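Local coordinates for protein transcriptional regulator, GntR family (Thermotoga maritima, PDB 3SXM) that probably acts as a metal-binding transcription factor that recognises specific DNA sites, this chain being its all-helical FCD domain, crystallised without its metal, at residues Phe66-Ser70 and Gly71-Ile75; Ile86-Val89 and Arg90-Glu94. The protein carries 3 engineered substitutions. All blocks are in the same frame, centred on the assembly; numbering follows the deposited sequence. Where two conformers were deposited one is given.

Interactions 1 and 2 sit near the two ends of helix 73-90 in the FCD domain: interaction 1 is the turn that leads from helix 51-68 into it, and interaction 2 is the turn that closes it before helix 96-111. Their centres are 23 Å apart and their nearest atoms about 8 Å, so the helix connects them without direct touch. Interaction 2 belongs to the metal site, empty in this chain: it contains His91, a zinc ligand in another structure of the protein, and Arg90 salt-bridges Asp59, another such ligand. Interaction 1 lies farther off, the side chain of Ile67 being about 6 Å from that of the zinc ligand His63, and it faces the second subunit.

Interaction 1 (Phe66-Ser70 and Gly71-Ile75); sequences FIRAS and GNELI
Helix 51-68 gives way to helix 73-90 through a type I beta turn from Arg68 to Gly71, closed by Gly71 N to Arg68 O at 3.0 Å, and the chain swings out of the first helix on the positive phi of Gly71. In this tight link between consecutive helices of the FCD bundle, the side chain of Ser70 ties the two sides together. Its OG stands between the backbone N and the carbonyl carbon (chi1 70°), where it donates back to Ile67 O at 2.7 Å, almost in line with that carbonyl, and accepts from Asn72 N at 3.1 Å with a nearly straight N-H. Ile67 O also takes Ser70 N, so that carbonyl oxygen receives two donors from one residue. A beta carbon on Gly71 would clash with Ser70 O, which fits the glycine at this bend.

Asn72 is the N-cap of helix 73-90. With CG anti to the backbone N (chi1 -178°), its OD1 accepts from Ile75 N at 3.0 Å, the donor lying well above the amide plane, while ND2 turns to Glu13 and to the backbone of Glu10 in the second subunit. The helix start is thereby joined to the dimer partner, whose Glu10 carboxylate also receives Glu73 N. On the inner side, the CG2 methyls of Ile67 and Ile75 meet at 4.1 Å, and Met18 of helix 5-25 packs against both residues. On the exposed side, Arg68 in one of its two conformers, bent at chi2 and chi3, brings its guanidinium toward the Glu73 carboxylate, the two planes 54° apart. No N-H points directly at the carboxylate; in this conformer a water bridges the charges instead, accepting from Arg68 NH1 at 2.7 Å and donating to Glu73 OE1 at 2.7 Å.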
loop_
_atom_site.group_PDB
_atom_site.type_symbol
_atom_site.label_atom_id
_atom_site.label_comp_id
_atom_site.label_asym_id
_atom_site.label_seq_id
_atom_site.Cartn_x
_atom_site.Cartn_y
_atom_site.Cartn_z
ATOM N N PHE A 66 -4.769 -0.661 12.642
ATOM C CA PHE A 66 -5.350 -0.761 11.276
ATOM C C PHE A 66 -4.516 -1.797 10.524
ATOM O O PHE A 66 -5.046 -2.673 9.830
ATOM C CB PHE A 66 -5.309 0.569 10.543
ATOM C CG PHE A 66 -6.156 1.670 11.173
ATOM C CD1 PHE A 66 -7.230 1.399 11.988
ATOM C CD2 PHE A 66 -5.812 2.994 10.950
ATOM C CE1 PHE A 66 -7.993 2.433 12.576
ATOM C CE2 PHE A 66 -6.597 4.009 11.528
ATOM C CZ PHE A 66 -7.651 3.703 12.303
ATOM N N ILE A 67 -3.218 -1.676 10.663
ATOM C CA ILE A 67 -2.263 -2.561 9.937
ATOM C C ILE A 67 -2.392 -3.995 10.463
ATOM O O ILE A 67 -2.478 -4.981 9.670
ATOM C CB ILE A 67 -0.851 -2.049 10.106
ATOM C CG1 ILE A 67 -0.695 -0.662 9.477
ATOM C CG2 ILE A 67 0.203 -3.046 9.580
ATOM C CD1 ILE A 67 -0.732 -0.607 7.955
ATOM N N ARG A 68 -2.427 -4.143 11.786
ATOM C CA ARG A 68 -2.460 -5.447 12.429
ATOM C C ARG A 68 -3.714 -6.238 12.040
ATOM O O ARG A 68 -3.645 -7.463 11.902
ATOM C CB ARG A 68 -2.326 -5.293 13.960
ATOM C CG ARG A 68 -2.529 -6.549 14.764
ATOM C CD ARG A 68 -1.462 -7.547 14.597
ATOM N NE ARG A 68 -0.177 -7.118 15.140
ATOM C CZ ARG A 68 0.898 -7.891 15.183
ATOM N NH1 ARG A 68 0.839 -9.129 14.728
ATOM N NH2 ARG A 68 2.026 -7.430 15.694
ATOM N N ALA A 69 -4.839 -5.556 11.832
ATOM C CA ALA A 69 -6.119 -6.180 11.542
ATOM C C ALA A 69 -6.073 -6.938 10.201
ATOM O O ALA A 69 -6.895 -7.802 9.980
ATOM C CB ALA A 69 -7.256 -5.106 11.557
ATOM N N SER A 70 -5.125 -6.601 9.326
ATOM C CA SER A 70 -4.944 -7.361 8.053
ATOM C C SER A 70 -4.595 -8.802 8.321
ATOM O O SER A 70 -4.863 -9.685 7.492
ATOM C CB SER A 70 -3.881 -6.717 7.147
ATOM O OG SER A 70 -2.609 -6.885 7.707
ATOM N N GLY A 71 -3.913 -9.077 9.413
ATOM C CA GLY A 71 -3.348 -10.397 9.650
ATOM C C GLY A 71 -2.285 -10.786 8.664
ATOM O O GLY A 71 -1.902 -11.968 8.676
ATOM N N ASN A 72 -1.783 -9.843 7.894
ATOM C CA ASN A 72 -0.788 -10.077 6.870
ATOM C C ASN A 72 0.568 -9.772 7.499
ATOM O O ASN A 72 0.899 -8.604 7.694
ATOM C CB ASN A 72 -1.065 -9.204 5.648
ATOM C CG ASN A 72 -0.082 -9.422 4.519
ATOM O OD1 ASN A 72 1.121 -9.608 4.750
ATOM N ND2 ASN A 72 -0.574 -9.455 3.298
ATOM N N GLU A 73 1.322 -10.831 7.823
ATOM C CA GLU A 73 2.567 -10.626 8.532
ATOM C C GLU A 73 3.583 -9.821 7.712
ATOM O O GLU A 73 4.433 -9.130 8.262
ATOM C CB GLU A 73 3.164 -11.918 9.075
ATOM C CG GLU A 73 2.261 -12.659 10.093
ATOM C CD GLU A 73 1.977 -11.838 11.367
ATOM O OE1 GLU A 73 2.786 -10.960 11.748
ATOM O OE2 GLU A 73 0.916 -12.066 12.004
ATOM N N LEU A 74 3.536 -9.917 6.397
ATOM C CA LEU A 74 4.411 -9.101 5.569
ATOM C C LEU A 74 4.089 -7.636 5.651
ATOM O O LEU A 74 5.002 -6.840 5.861
ATOM C CB LEU A 74 4.449 -9.634 4.097
ATOM C CG LEU A 74 5.335 -8.854 3.132
ATOM C CD1 LEU A 74 6.752 -8.824 3.655
ATOM C CD2 LEU A 74 5.317 -9.434 1.714
ATOM N N ILE A 75 2.826 -7.276 5.552
ATOM C CA ILE A 75 2.398 -5.872 5.694
ATOM C C ILE A 75 2.756 -5.364 7.069
ATOM O O ILE A 75 3.315 -4.266 7.199
ATOM C CB ILE A 75 0.912 -5.687 5.367
ATOM C CG1 ILE A 75 0.670 -5.988 3.905
ATOM C CG2 ILE A 75 0.508 -4.254 5.682
ATOM C CD1 ILE A 75 -0.814 -5.939 3.479
HETATM O O HOH W 1 3.348 -10.008 14.159
#

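Interaction 2 (Ile86-Val89 and Arg90-Glu94); sequences IDLV and RHLNE
Arg90 grips Asp87 side-on at the C-terminal end of helix 73-90, an i to i+3 salt bridge in which NE and NH2 both bond one oxygen, OD1, at 2.9 and 2.8 Å. OD1 lies at the edge of the guanidinium, close to its plane, but both nitrogens reach it from one face of the carboxylate. NH1 turns to a second acid, forming a salt bridge with Asp59, a zinc ligand in another structure of the protein. A leucine in place of Arg90 would probably leave the carboxylates of Asp87 and Asp59 without the cation that links them. His91, itself a zinc ligand there, aims ND1 at Asp87 O, 2.9 Å away and in the ring plane. CG set beside the backbone N (chi1 -78°) folds the ring back along the helix for this bond. His91 N reaches Asp87 O from the opposite face of the carbonyl, giving it two donors. Beyond, Leu92 turns back over the helix end, its N bonded to Val89 O at 3.1 Å, and packs on Ile8 and Thr133; its CD2 methyl meets Leu88 CD2 at 4.1 Å.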
loop_
_atom_site.group_PDB
_atom_site.type_symbol
_atom_site.label_atom_id
_atom_site.label_comp_id
_atom_site.label_asym_id
_atom_site.label_seq_id
_atom_site.Cartn_x
_atom_site.Cartn_y
_atom_site.Cartn_z
ATOM N N ILE A 86 8.338 6.872 10.551
ATOM C CA ILE A 86 7.029 7.421 10.850
ATOM C C ILE A 86 7.102 8.256 12.145
ATOM O O ILE A 86 6.560 9.378 12.203
ATOM C CB ILE A 86 5.953 6.314 10.977
ATOM C CG1 ILE A 86 5.706 5.669 9.610
ATOM C CG2 ILE A 86 4.697 6.864 11.617
ATOM C CD1 ILE A 86 4.735 4.519 9.616
ATOM N N ASP A 87 7.769 7.707 13.166
ATOM C CA ASP A 87 7.826 8.296 14.495
ATOM C C ASP A 87 8.671 9.563 14.427
ATOM O O ASP A 87 8.356 10.542 15.097
ATOM C CB ASP A 87 8.418 7.295 15.482
ATOM C CG ASP A 87 8.025 7.520 16.929
ATOM O OD1 ASP A 87 7.162 8.352 17.226
ATOM O OD2 ASP A 87 8.574 6.774 17.766
ATOM N N LEU A 88 9.771 9.561 13.667
ATOM C CA LEU A 88 10.595 10.772 13.489
ATOM C C LEU A 88 9.701 11.866 12.935
ATOM O O LEU A 88 9.673 13.018 13.459
ATOM C CB LEU A 88 11.769 10.467 12.558
ATOM C CG LEU A 88 12.734 11.552 12.177
ATOM C CD1 LEU A 88 13.908 11.000 11.485
ATOM C CD2 LEU A 88 12.215 12.717 11.373
ATOM N N VAL A 89 8.970 11.549 11.854
ATOM C CA VAL A 89 8.110 12.538 11.223
ATOM C C VAL A 89 7.043 13.050 12.178
ATOM O O VAL A 89 6.769 14.287 12.244
ATOM C CB VAL A 89 7.530 12.035 9.848
ATOM C CG1 VAL A 89 6.490 12.984 9.353
ATOM C CG2 VAL A 89 8.663 11.870 8.906
ATOM N N ARG A 90 6.479 12.196 13.010
ATOM C CA ARG A 90 5.480 12.607 13.974
ATOM C C ARG A 90 6.034 13.647 14.910
ATOM O O ARG A 90 5.367 14.542 15.292
ATOM C CB ARG A 90 5.010 11.462 14.914
ATOM C CG ARG A 90 4.359 10.292 14.420
ATOM C CD ARG A 90 3.590 9.549 15.601
ATOM N NE ARG A 90 4.425 8.996 16.679
ATOM C CZ ARG A 90 3.949 8.411 17.775
ATOM N NH1 ARG A 90 2.665 8.332 17.960
ATOM N NH2 ARG A 90 4.760 7.904 18.682
ATOM N N HIS A 91 7.240 13.427 15.332
ATOM C CA HIS A 91 7.857 14.302 16.330
ATOM C C HIS A 91 8.350 15.659 15.779
ATOM O O HIS A 91 8.802 16.544 16.541
ATOM C CB HIS A 91 8.993 13.573 17.046
ATOM C CG HIS A 91 8.535 12.614 18.091
ATOM N ND1 HIS A 91 8.139 11.314 17.838
ATOM C CD2 HIS A 91 8.396 12.796 19.430
ATOM C CE1 HIS A 91 7.759 10.747 18.974
ATOM N NE2 HIS A 91 7.933 11.612 19.947
ATOM N N LEU A 92 8.200 15.880 14.483
ATOM C CA LEU A 92 8.662 17.127 13.879
ATOM C C LEU A 92 7.775 18.246 14.212
ATOM O O LEU A 92 8.226 19.397 14.215
ATOM C CB LEU A 92 8.735 17.032 12.348
ATOM C CG LEU A 92 9.841 16.121 11.848
ATOM C CD1 LEU A 92 9.732 15.987 10.296
ATOM C CD2 LEU A 92 11.247 16.572 12.267
ATOM N N ASN A 93 6.517 17.989 14.500
ATOM C CA ASN A 93 5.563 19.049 14.751
ATOM C C ASN A 93 4.514 18.574 15.719
ATOM O O ASN A 93 3.928 17.596 15.508
ATOM C CB ASN A 93 4.921 19.471 13.445
ATOM C CG ASN A 93 4.005 20.676 13.591
ATOM O OD1 ASN A 93 2.861 20.636 13.224
ATOM N ND2 ASN A 93 4.528 21.734 14.086
ATOM N N GLU A 94 4.285 19.322 16.784
ATOM C CA GLU A 94 3.325 18.964 17.827
ATOM C C GLU A 94 1.913 19.445 17.566
ATOM O O GLU A 94 1.662 20.650 17.559
ATOM C CB GLU A 94 3.779 19.687 19.100
ATOM C CG GLU A 94 2.899 19.507 20.307
ATOM C CD GLU A 94 1.741 20.484 20.371
ATOM O OE1 GLU A 94 1.986 21.713 20.516
ATOM O OE2 GLU A 94 0.578 20.018 20.336
#